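Local structure of putative pachytene checkpoint protein 2 (Caenorhabditis elegans, 4XGU) at residues D306-L309 against V310-D314. The protein is an AAA+ ATPase that binds and hydrolyses ATP and remodels proteins, with a probable key role in chromosome recombination during meiosis. Sequence-based numbering, arbitrary orientation.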
ATOM      1  N   ASP B 306       8.511 -13.156 -13.939  1.00128.15           N
ATOM      2  CA  ASP B 306       8.034 -11.818 -14.269  1.00125.71           C
ATOM      3  C   ASP B 306       7.474 -11.792 -15.690  1.00118.97           C
ATOM      4  O   ASP B 306       8.160 -12.152 -16.646  1.00114.98           O
ATOM      5  CB  ASP B 306       9.155 -10.785 -14.113  1.00127.43           C
ATOM      6  CG  ASP B 306       9.608 -10.621 -12.668  1.00129.03           C
ATOM      7  OD1 ASP B 306       8.871 -11.052 -11.754  1.00130.27           O
ATOM      8  OD2 ASP B 306      10.699 -10.052 -12.444  1.00125.02           O
ATOM      9  N   LYS B 307       6.218 -11.370 -15.809  1.00120.75           N
ATOM     10  CA  LYS B 307       5.512 -11.325 -17.088  1.00121.87           C
ATOM     11  C   LYS B 307       6.256 -10.494 -18.130  1.00119.83           C
ATOM     12  O   LYS B 307       6.246 -10.815 -19.319  1.00121.81           O
ATOM     13  CB  LYS B 307       4.101 -10.766 -16.887  1.00128.48           C
ATOM     14  CG  LYS B 307       3.277 -10.638 -18.160  1.00131.84           C
ATOM     15  CD  LYS B 307       2.201 -11.707 -18.232  1.00134.44           C
ATOM     16  CE  LYS B 307       1.272 -11.472 -19.412  1.00137.12           C
ATOM     17  NZ  LYS B 307       0.148 -12.449 -19.441  1.00139.48           N
ATOM     18  N   ALA B 308       6.905  -9.430 -17.671  1.00115.47           N
ATOM     19  CA  ALA B 308       7.621  -8.520 -18.557  1.00109.70           C
ATOM     20  C   ALA B 308       8.763  -9.216 -19.283  1.00102.51           C
ATOM     21  O   ALA B 308       9.083  -8.877 -20.422  1.00105.12           O
ATOM     22  CB  ALA B 308       8.149  -7.333 -17.772  1.00111.64           C
ATOM     23  N   LEU B 309       9.374 -10.192 -18.622  1.00 97.17           N
ATOM     24  CA  LEU B 309      10.537 -10.868 -19.181  1.00 90.12           C
ATOM     25  C   LEU B 309      10.133 -11.999 -20.122  1.00 89.40           C
ATOM     26  O   LEU B 309      10.782 -12.229 -21.142  1.00 88.47           O
ATOM     27  CB  LEU B 309      11.429 -11.406 -18.062  1.00 79.21           C
ATOM     28  CG  LEU B 309      12.915 -11.481 -18.413  1.00 75.07           C
ATOM     29  CD1 LEU B 309      13.474 -10.089 -18.667  1.00 73.01           C
ATOM     30  CD2 LEU B 309      13.685 -12.172 -17.311  1.00 76.77           C
ATOM     31  N   VAL B 310       9.059 -12.701 -19.776  1.00 88.67           N
ATOM     32  CA  VAL B 310       8.561 -13.787 -20.613  1.00 89.48           C
ATOM     33  C   VAL B 310       8.096 -13.239 -21.960  1.00 79.21           C
ATOM     34  O   VAL B 310       8.336 -13.843 -23.008  1.00 75.64           O
ATOM     35  CB  VAL B 310       7.403 -14.543 -19.931  1.00103.32           C
ATOM     36  CG1 VAL B 310       7.070 -15.813 -20.699  1.00107.79           C
ATOM     37  CG2 VAL B 310       7.760 -14.873 -18.489  1.00105.02           C
ATOM     38  N   ASP B 311       7.436 -12.085 -21.921  1.00 74.66           N
ATOM     39  CA  ASP B 311       6.949 -11.431 -23.129  1.00 83.58           C
ATOM     40  C   ASP B 311       8.098 -10.997 -24.034  1.00 82.81           C
ATOM     41  O   ASP B 311       7.959 -10.974 -25.257  1.00 85.55           O
ATOM     42  CB  ASP B 311       6.083 -10.217 -22.770  1.00 98.83           C
ATOM     43  CG  ASP B 311       4.597 -10.494 -22.909  1.00113.69           C
ATOM     44  OD1 ASP B 311       4.205 -11.681 -22.929  1.00115.27           O
ATOM     45  OD2 ASP B 311       3.821  -9.519 -23.000  1.00123.15           O
ATOM     46  N   ARG B 312       9.232 -10.662 -23.423  1.00 78.34           N
ATOM     47  CA  ARG B 312      10.388 -10.148 -24.153  1.00 76.17           C
ATOM     48  C   ARG B 312      11.296 -11.259 -24.667  1.00 78.67           C
ATOM     49  O   ARG B 312      12.198 -11.012 -25.463  1.00 75.72           O
ATOM     50  CB  ARG B 312      11.196  -9.195 -23.269  1.00 76.72           C
ATOM     51  CG  ARG B 312      10.852  -7.730 -23.468  1.00 81.20           C
ATOM     52  CD  ARG B 312      11.734  -6.810 -22.638  1.00 81.19           C
ATOM     53  NE  ARG B 312      11.408  -5.409 -22.883  1.00 83.07           N
ATOM     54  CZ  ARG B 312      10.399  -4.769 -22.302  1.00 85.99           C
ATOM     55  NH1 ARG B 312       9.620  -5.408 -21.441  1.00 87.25           N
ATOM     56  NH2 ARG B 312      10.165  -3.493 -22.580  1.00 87.13           N
ATOM     57  N   ALA B 313      11.054 -12.480 -24.208  1.00 76.78           N
ATOM     58  CA  ALA B 313      11.930 -13.593 -24.539  1.00 67.09           C
ATOM     59  C   ALA B 313      11.573 -14.233 -25.877  1.00 74.49           C
ATOM     60  O   ALA B 313      10.398 -14.390 -26.207  1.00 77.64           O
ATOM     61  CB  ALA B 313      11.890 -14.640 -23.431  1.00 62.98           C
ATOM     62  N   ASP B 314      12.598 -14.589 -26.646  1.00 81.69           N
ATOM     63  CA  ASP B 314      12.418 -15.397 -27.848  1.00 85.56           C
ATOM     64  C   ASP B 314      11.983 -16.798 -27.456  1.00 87.47           C
ATOM     65  O   ASP B 314      11.056 -17.364 -28.037  1.00 94.30           O
ATOM     66  CB  ASP B 314      13.710 -15.470 -28.664  1.00 84.59           C
ATOM     67  CG  ASP B 314      13.905 -14.268 -29.561  1.00 94.24           C
ATOM     68  OD1 ASP B 314      12.940 -13.871 -30.249  1.00103.29           O
ATOM     69  OD2 ASP B 314      15.027 -13.721 -29.577  1.00 94.43           O
TER
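Asp311 N donates a fairly straight bond to Lys307 O, one turn back along helix 307-312, at 3.1 Å with an N-H...O angle of 161°. Val310 N reaches Asp306 O more weakly, and Arg312 N is shared by two weak bonds, to Ala308 O at 3.5 Å and Leu309 O at 3.2 Å.

Side chains bend back over the carbonyl oxygens of the preceding turn. With CG2 of Val310 anti to its carbonyl carbon, this methyl lies 3.3 Å from Asp306 O, alongside the first turn. The extended Arg312 chain passes Ala308 O, which sits at the edge of the guanidinium, 3.7 Å from NH1.

Among the charged groups, the guanidinium has its stronger partner in Asp285, salt-bridged to NE. Lys307 NZ and Asp311 OD1 stay 5.4 Å apart, too far for a salt bridge, so their opposite charges can add at most a weak long-range attraction.

Buried Leu309 packs on Leu176 and Val254, while Ala308 and Arg312 meet Leu281 as well as Leu217 of a neighbouring subunit. The short helix thus links strand 293-299 to strand 315-318, just before which Asp314 makes backbone hydrogen bonds with Leu174: a beta-alpha-beta crossover that passes strand 174-178, in the parallel part of the P-loop AAA+ ATPase core.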